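Local coordinates for protein prolyl-tRNA synthetase (Naegleria fowleri, PDB 6UYH) that probably attaches proline to its cognate tRNA in an ATP-dependent reaction, as a class II aminoacyl-tRNA synthetase, at residues I14-K17 with S23-Y26; K444-Y449 with P496-K501. All coordinates share one frame; numbering follows the deposited sequence.

Two surface contacts, one near each end of the chain, lie with their centres 41 Å apart and their nearest atoms about 24 Å apart. Interaction 1 comes first and is local: the loop 14-17 folds onto the start of helix 22-32, which leans against helix 274-283 of the class II core. Interaction 2 follows in the C-terminal prolyl-tRNA synthetase domain, where helix 444-457 meets the loop leading to strand 505-512. They share no helix or strand, and none of their residues is among those lining the AMPPNP pocket. Interaction 1 is linked to that pocket through Y26, which packs on F159; interaction 2 belongs to the periphery of the C-terminal domain.

Interaction 1 of 2, residues I14-K17 with S23-Y26; sequences IDVK and SEWY
W25 presents the CD1 edge of its indole to the loop, and the carbonyl O of V16 lies near the ring plane, 3.4 Å from W25 CD1. With CG anti to the backbone N (chi1 170°), the tryptophan places its ring alongside the loop backbone. I14 meets the same corner of the ring: its CG2 branch reaches W25 CD1 at 3.8 Å from an oblique direction. Further along, the carbonyl O of K17 rests 3.8 Å from W25 CB. The arrangement is an N-terminal loop doubling back over the first turns of helix 22-32, held here by van der Waals contact, with no hydrogen bond between the two segments. Polar ties lie just beyond it: W25 NE1 donates to the carbonyl of D285, and K17 NZ forms a salt bridge with the neighbouring D286, so ring and loop are both fastened to the chain following helix 274-283. The V16 side chain meets E24 instead. Its CG2 touches E24 CG at 3.7 Å, the two side chains meeting nearly at right angles. E24 leaves the helix with CG anti to the backbone N and then bends at chi2 (61°), which offers its methylene to the valine while the carboxylate turns aside to bond Q28 through OE2.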
ATOM      1  N   ILE A  14       6.852   4.874 -31.121  1.00 37.61           N
ATOM      2  CA  ILE A  14       5.413   4.828 -31.355  1.00 31.11           C
ATOM      3  C   ILE A  14       5.202   4.863 -32.864  1.00 35.06           C
ATOM      4  O   ILE A  14       5.646   5.801 -33.535  1.00 45.16           O
ATOM      5  CB  ILE A  14       4.707   6.009 -30.671  1.00 31.84           C
ATOM      6  CG1 ILE A  14       5.202   6.171 -29.229  1.00 31.85           C
ATOM      7  CG2 ILE A  14       3.198   5.837 -30.720  1.00 31.89           C
ATOM      8  CD1 ILE A  14       5.008   4.939 -28.369  1.00 29.26           C
ATOM      9  N   ASP A  15       4.555   3.838 -33.414  1.00 31.64           N
ATOM     10  CA  ASP A  15       4.359   3.697 -34.851  0.55 37.66           C
ATOM     11  C   ASP A  15       2.968   4.115 -35.306  1.00 33.65           C
ATOM     12  O   ASP A  15       2.662   4.005 -36.499  1.00 36.67           O
ATOM     13  CB  ASP A  15       4.619   2.246 -35.275  0.55 37.86           C
ATOM     14  CG  ASP A  15       6.004   1.767 -34.892  0.55 39.99           C
ATOM     15  OD1 ASP A  15       6.982   2.503 -35.135  0.55 43.29           O
ATOM     16  OD2 ASP A  15       6.109   0.656 -34.334  0.55 40.36           O
ATOM     17  N   VAL A  16       2.110   4.554 -34.387  1.00 32.77           N
ATOM     18  CA  VAL A  16       0.753   4.990 -34.695  1.00 33.23           C
ATOM     19  C   VAL A  16       0.529   6.323 -34.000  1.00 28.17           C
ATOM     20  O   VAL A  16       0.792   6.450 -32.800  1.00 28.82           O
ATOM     21  CB  VAL A  16      -0.295   3.955 -34.239  1.00 42.51           C
ATOM     22  CG1 VAL A  16      -1.702   4.493 -34.440  1.00 42.87           C
ATOM     23  CG2 VAL A  16      -0.115   2.650 -35.001  1.00 43.51           C
ATOM     24  N   LYS A  17       0.027   7.309 -34.738  1.00 28.86           N
ATOM     25  CA  LYS A  17      -0.142   8.648 -34.189  1.00 27.24           C
ATOM     26  C   LYS A  17      -1.375   8.736 -33.297  1.00 31.02           C
ATOM     27  O   LYS A  17      -2.360   8.017 -33.479  1.00 25.95           O
ATOM     28  CB  LYS A  17      -0.241   9.680 -35.313  1.00 28.49           C
ATOM     29  CG  LYS A  17       1.066   9.851 -36.084  1.00 34.52           C
ATOM     30  CD  LYS A  17       0.944  10.888 -37.198  1.00 50.90           C
ATOM     31  CE  LYS A  17       0.836  12.306 -36.646  1.00 60.22           C
ATOM     32  NZ  LYS A  17       2.021  12.687 -35.816  1.00 66.60           N
ATOM     33  N   SER A  23      -6.805   4.315 -29.655  1.00 25.77           N
ATOM     34  CA  SER A  23      -6.650   3.159 -28.774  1.00 24.05           C
ATOM     35  C   SER A  23      -5.346   2.420 -29.056  1.00 22.73           C
ATOM     36  O   SER A  23      -4.695   1.929 -28.123  1.00 26.14           O
ATOM     37  CB  SER A  23      -7.864   2.232 -28.909  1.00 26.95           C
ATOM     38  OG  SER A  23      -8.016   1.788 -30.240  1.00 33.98           O
ATOM     39  N   GLU A  24      -4.923   2.366 -30.317  1.00 24.08           N
ATOM     40  CA  GLU A  24      -3.652   1.724 -30.632  1.00 25.04           C
ATOM     41  C   GLU A  24      -2.478   2.580 -30.164  1.00 30.15           C
ATOM     42  O   GLU A  24      -1.505   2.052 -29.613  1.00 25.93           O
ATOM     43  CB  GLU A  24      -3.571   1.431 -32.131  1.00 30.78           C
ATOM     44  CG  GLU A  24      -2.229   0.858 -32.591  1.00 42.64           C
ATOM     45  CD  GLU A  24      -1.869  -0.482 -31.954  1.00 51.24           C
ATOM     46  OE1 GLU A  24      -2.769  -1.174 -31.423  1.00 53.12           O
ATOM     47  OE2 GLU A  24      -0.669  -0.844 -31.993  1.00 47.54           O
ATOM     48  N   TRP A  25      -2.567   3.902 -30.356  1.00 24.14           N
ATOM     49  CA  TRP A  25      -1.572   4.820 -29.798  1.00 22.57           C
ATOM     50  C   TRP A  25      -1.410   4.612 -28.296  1.00 21.76           C
ATOM     51  O   TRP A  25      -0.290   4.514 -27.779  1.00 23.22           O
ATOM     52  CB  TRP A  25      -1.969   6.278 -30.083  1.00 22.84           C
ATOM     53  CG  TRP A  25      -1.111   7.271 -29.334  1.00 23.67           C
ATOM     54  CD1 TRP A  25       0.089   7.794 -29.745  1.00 25.10           C
ATOM     55  CD2 TRP A  25      -1.371   7.837 -28.042  1.00 22.57           C
ATOM     56  NE1 TRP A  25       0.582   8.657 -28.793  1.00 24.39           N
ATOM     57  CE2 TRP A  25      -0.292   8.700 -27.738  1.00 22.49           C
ATOM     58  CE3 TRP A  25      -2.424   7.717 -27.119  1.00 21.01           C
ATOM     59  CZ2 TRP A  25      -0.220   9.418 -26.545  1.00 22.42           C
ATOM     60  CZ3 TRP A  25      -2.353   8.435 -25.926  1.00 22.82           C
ATOM     61  CH2 TRP A  25      -1.257   9.278 -25.652  1.00 25.97           C
ATOM     62  N   TYR A  26      -2.535   4.549 -27.578  1.00 20.62           N
ATOM     63  CA  TYR A  26      -2.504   4.408 -26.128  1.00 19.55           C
ATOM     64  C   TYR A  26      -1.834   3.110 -25.721  1.00 23.20           C
ATOM     65  O   TYR A  26      -0.986   3.086 -24.816  1.00 20.43           O
ATOM     66  CB  TYR A  26      -3.941   4.451 -25.604  1.00 18.99           C
ATOM     67  CG  TYR A  26      -4.139   4.474 -24.110  1.00 22.47           C
ATOM     68  CD1 TYR A  26      -3.586   5.481 -23.330  1.00 20.09           C
ATOM     69  CD2 TYR A  26      -4.934   3.515 -23.484  1.00 18.04           C
ATOM     70  CE1 TYR A  26      -3.801   5.526 -21.968  1.00 20.67           C
ATOM     71  CE2 TYR A  26      -5.167   3.554 -22.109  1.00 20.41           C
ATOM     72  CZ  TYR A  26      -4.599   4.562 -21.361  1.00 20.49           C
ATOM     73  OH  TYR A  26      -4.830   4.620 -20.004  1.00 17.08           O
TER

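Interaction 2 of 2, residues K444-Y449 with P496-K501; sequences KAAEEY and PEEAHK
Y449 and P496 make the tight part of this contact. The pyrrolidine CD of P496 sits 3.5 Å from Y449 CZ and 3.6 Å from Y449 OH, so the proline touches the phenol end of the ring, in an oblique approach with the two side chains roughly perpendicular. Y449 extends from the helix with CG anti to its backbone N (chi1 175°), which projects the ring toward the loop; its hydroxyl makes a weak hydrogen bond with K453 NZ. Toward the start of the helix the contact is looser, a carboxylate lying against methyl groups. There E498, extended beyond CG (chi2 178°), brings OE1 to 3.7 Å from CB of the buried A446, whereas OE2 lies 4.0 Å from CB of A445, a residue exposed to solvent. No hydrogen bond crosses directly. Instead S443, just ahead of helix 444-457, bridges the two sides, its OG pairing with E498 OE1 and accepting from the backbone N of A446. The carboxylate lies near the N-terminal end of the helix, whose dipole would probably favour its negative charge. K501 NZ makes a long salt bridge with E498 OE2 (3.8 Å), across the type I turn that the K501 N to E498 O bond closes. Y495 packs against A445, A446 and Y449 beside this contact, while W440 of strand 435-440, the antiparallel neighbour of strand 505-512, packs against A446 and E447.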
ATOM      1  N   LYS A 444     -34.507  12.533 -13.866  1.00 30.98           N
ATOM      2  CA  LYS A 444     -33.963  11.298 -14.428  1.00 30.42           C
ATOM      3  C   LYS A 444     -34.502  11.050 -15.833  1.00 27.37           C
ATOM      4  O   LYS A 444     -33.763  10.611 -16.725  1.00 29.90           O
ATOM      5  CB  LYS A 444     -34.291  10.110 -13.517  1.00 30.63           C
ATOM      6  CG  LYS A 444     -33.546  10.107 -12.194  1.00 35.52           C
ATOM      7  CD  LYS A 444     -33.978   8.930 -11.325  1.00 44.42           C
ATOM      8  CE  LYS A 444     -33.129   8.825 -10.067  1.00 52.64           C
ATOM      9  NZ  LYS A 444     -33.590   7.731  -9.163  1.00 59.40           N
ATOM     10  N   ALA A 445     -35.789  11.324 -16.046  1.00 30.06           N
ATOM     11  CA  ALA A 445     -36.399  11.077 -17.349  1.00 34.08           C
ATOM     12  C   ALA A 445     -35.821  11.992 -18.422  1.00 34.34           C
ATOM     13  O   ALA A 445     -35.621  11.565 -19.566  1.00 30.47           O
ATOM     14  CB  ALA A 445     -37.914  11.246 -17.258  1.00 37.79           C
ATOM     15  N   ALA A 446     -35.563  13.262 -18.083  1.00 29.64           N
ATOM     16  CA  ALA A 446     -34.943  14.155 -19.055  1.00 23.56           C
ATOM     17  C   ALA A 446     -33.554  13.661 -19.424  1.00 23.84           C
ATOM     18  O   ALA A 446     -33.177  13.651 -20.600  1.00 26.60           O
ATOM     19  CB  ALA A 446     -34.871  15.582 -18.508  1.00 21.52           C
ATOM     20  N   GLU A 447     -32.786  13.217 -18.431  1.00 22.51           N
ATOM     21  CA  GLU A 447     -31.444  12.725 -18.718  1.00 20.34           C
ATOM     22  C   GLU A 447     -31.487  11.489 -19.611  1.00 25.19           C
ATOM     23  O   GLU A 447     -30.668  11.344 -20.529  1.00 27.15           O
ATOM     24  CB  GLU A 447     -30.708  12.424 -17.412  1.00 25.83           C
ATOM     25  CG  GLU A 447     -29.300  11.912 -17.614  1.00 30.21           C
ATOM     26  CD  GLU A 447     -28.495  11.886 -16.328  1.00 37.97           C
ATOM     27  OE1 GLU A 447     -28.920  12.524 -15.333  1.00 31.81           O
ATOM     28  OE2 GLU A 447     -27.434  11.225 -16.327  1.00 39.72           O
ATOM     29  N   GLU A 448     -32.428  10.582 -19.352  1.00 25.68           N
ATOM     30  CA  GLU A 448     -32.556   9.393 -20.190  1.00 30.14           C
ATOM     31  C   GLU A 448     -32.967   9.764 -21.609  1.00 27.66           C
ATOM     32  O   GLU A 448     -32.465   9.190 -22.584  1.00 28.79           O
ATOM     33  CB  GLU A 448     -33.560   8.424 -19.565  1.00 32.18           C
ATOM     34  CG  GLU A 448     -33.843   7.178 -20.402  1.00 43.74           C
ATOM     35  CD  GLU A 448     -32.612   6.307 -20.620  1.00 53.22           C
ATOM     36  OE1 GLU A 448     -31.691   6.322 -19.766  1.00 43.56           O
ATOM     37  OE2 GLU A 448     -32.573   5.605 -21.656  1.00 58.92           O
ATOM     38  N   TYR A 449     -33.883  10.723 -21.746  1.00 26.80           N
ATOM     39  CA  TYR A 449     -34.267  11.209 -23.069  1.00 27.16           C
ATOM     40  C   TYR A 449     -33.059  11.742 -23.836  1.00 27.61           C
ATOM     41  O   TYR A 449     -32.847  11.399 -25.004  1.00 29.56           O
ATOM     42  CB  TYR A 449     -35.336  12.287 -22.925  1.00 27.00           C
ATOM     43  CG  TYR A 449     -35.722  12.945 -24.222  1.00 28.08           C
ATOM     44  CD1 TYR A 449     -36.675  12.366 -25.052  1.00 32.18           C
ATOM     45  CD2 TYR A 449     -35.148  14.148 -24.616  1.00 29.00           C
ATOM     46  CE1 TYR A 449     -37.049  12.966 -26.239  1.00 32.44           C
ATOM     47  CE2 TYR A 449     -35.517  14.755 -25.810  1.00 28.78           C
ATOM     48  CZ  TYR A 449     -36.464  14.156 -26.614  1.00 29.75           C
ATOM     49  OH  TYR A 449     -36.844  14.739 -27.804  1.00 31.13           O
ATOM     50  N   PRO A 496     -39.053  17.450 -24.222  1.00 26.28           N
ATOM     51  CA  PRO A 496     -40.336  18.130 -24.482  1.00 29.79           C
ATOM     52  C   PRO A 496     -41.459  17.724 -23.543  1.00 28.11           C
ATOM     53  O   PRO A 496     -42.342  18.550 -23.262  1.00 29.60           O
ATOM     54  CB  PRO A 496     -40.653  17.737 -25.934  1.00 34.01           C
ATOM     55  CG  PRO A 496     -39.336  17.396 -26.529  1.00 31.95           C
ATOM     56  CD  PRO A 496     -38.556  16.751 -25.418  1.00 33.78           C
ATOM     57  N   GLU A 497     -41.473  16.476 -23.066  1.00 32.15           N
ATOM     58  CA  GLU A 497     -42.489  16.064 -22.106  1.00 34.19           C
ATOM     59  C   GLU A 497     -42.416  16.864 -20.816  1.00 33.30           C
ATOM     60  O   GLU A 497     -43.411  16.934 -20.086  1.00 32.97           O
ATOM     61  CB  GLU A 497     -42.354  14.574 -21.786  1.00 40.11           C
ATOM     62  CG  GLU A 497     -42.684  13.671 -22.955  1.00 56.66           C
ATOM     63  CD  GLU A 497     -44.068  13.940 -23.506  1.00 67.41           C
ATOM     64  OE1 GLU A 497     -45.017  14.051 -22.699  1.00 69.14           O
ATOM     65  OE2 GLU A 497     -44.203  14.056 -24.743  1.00 72.66           O
ATOM     66  N   GLU A 498     -41.266  17.462 -20.512  1.00 26.88           N
ATOM     67  CA  GLU A 498     -41.116  18.260 -19.303  1.00 27.91           C
ATOM     68  C   GLU A 498     -40.883  19.735 -19.614  1.00 25.09           C
ATOM     69  O   GLU A 498     -40.175  20.428 -18.880  1.00 25.67           O
ATOM     70  CB  GLU A 498     -40.003  17.690 -18.428  1.00 25.18           C
ATOM     71  CG  GLU A 498     -40.427  16.367 -17.793  1.00 32.06           C
ATOM     72  CD  GLU A 498     -39.356  15.705 -16.948  1.00 35.95           C
ATOM     73  OE1 GLU A 498     -38.198  16.176 -16.928  1.00 32.44           O
ATOM     74  OE2 GLU A 498     -39.683  14.690 -16.302  1.00 38.18           O
ATOM     75  N   ALA A 499     -41.498  20.234 -20.687  1.00 24.78           N
ATOM     76  CA  ALA A 499     -41.421  21.662 -20.970  1.00 24.43           C
ATOM     77  C   ALA A 499     -41.921  22.492 -19.789  1.00 31.57           C
ATOM     78  O   ALA A 499     -41.490  23.637 -19.610  1.00 33.49           O
ATOM     79  CB  ALA A 499     -42.205  21.982 -22.242  1.00 29.14           C
ATOM     80  N   HIS A 500     -42.815  21.926 -18.966  1.00 32.86           N
ATOM     81  CA  HIS A 500     -43.354  22.616 -17.796  1.00 29.44           C
ATOM     82  C   HIS A 500     -42.378  22.670 -16.629  1.00 26.50           C
ATOM     83  O   HIS A 500     -42.696  23.298 -15.614  1.00 25.44           O
ATOM     84  CB  HIS A 500     -44.656  21.946 -17.328  1.00 29.97           C
ATOM     85  CG  HIS A 500     -44.497  20.497 -16.973  1.00 34.88           C
ATOM     86  ND1 HIS A 500     -44.437  19.499 -17.925  1.00 36.98           N
ATOM     87  CD2 HIS A 500     -44.382  19.878 -15.773  1.00 34.97           C
ATOM     88  CE1 HIS A 500     -44.285  18.331 -17.327  1.00 36.57           C
ATOM     89  NE2 HIS A 500     -44.254  18.532 -16.021  1.00 36.80           N
ATOM     90  N   LYS A 501     -41.213  22.023 -16.730  1.00 21.38           N
ATOM     91  CA  LYS A 501     -40.188  22.104 -15.690  1.00 22.23           C
ATOM     92  C   LYS A 501     -39.116  23.061 -16.202  1.00 24.46           C
ATOM     93  O   LYS A 501     -38.281  22.691 -17.030  1.00 23.13           O
ATOM     94  CB  LYS A 501     -39.629  20.723 -15.358  1.00 27.49           C
ATOM     95  CG  LYS A 501     -40.684  19.788 -14.800  1.00 33.98           C
ATOM     96  CD  LYS A 501     -40.062  18.519 -14.249  1.00 44.54           C
ATOM     97  CE  LYS A 501     -41.096  17.690 -13.506  1.00 55.67           C
ATOM     98  NZ  LYS A 501     -40.512  16.411 -13.022  1.00 57.38           N
TER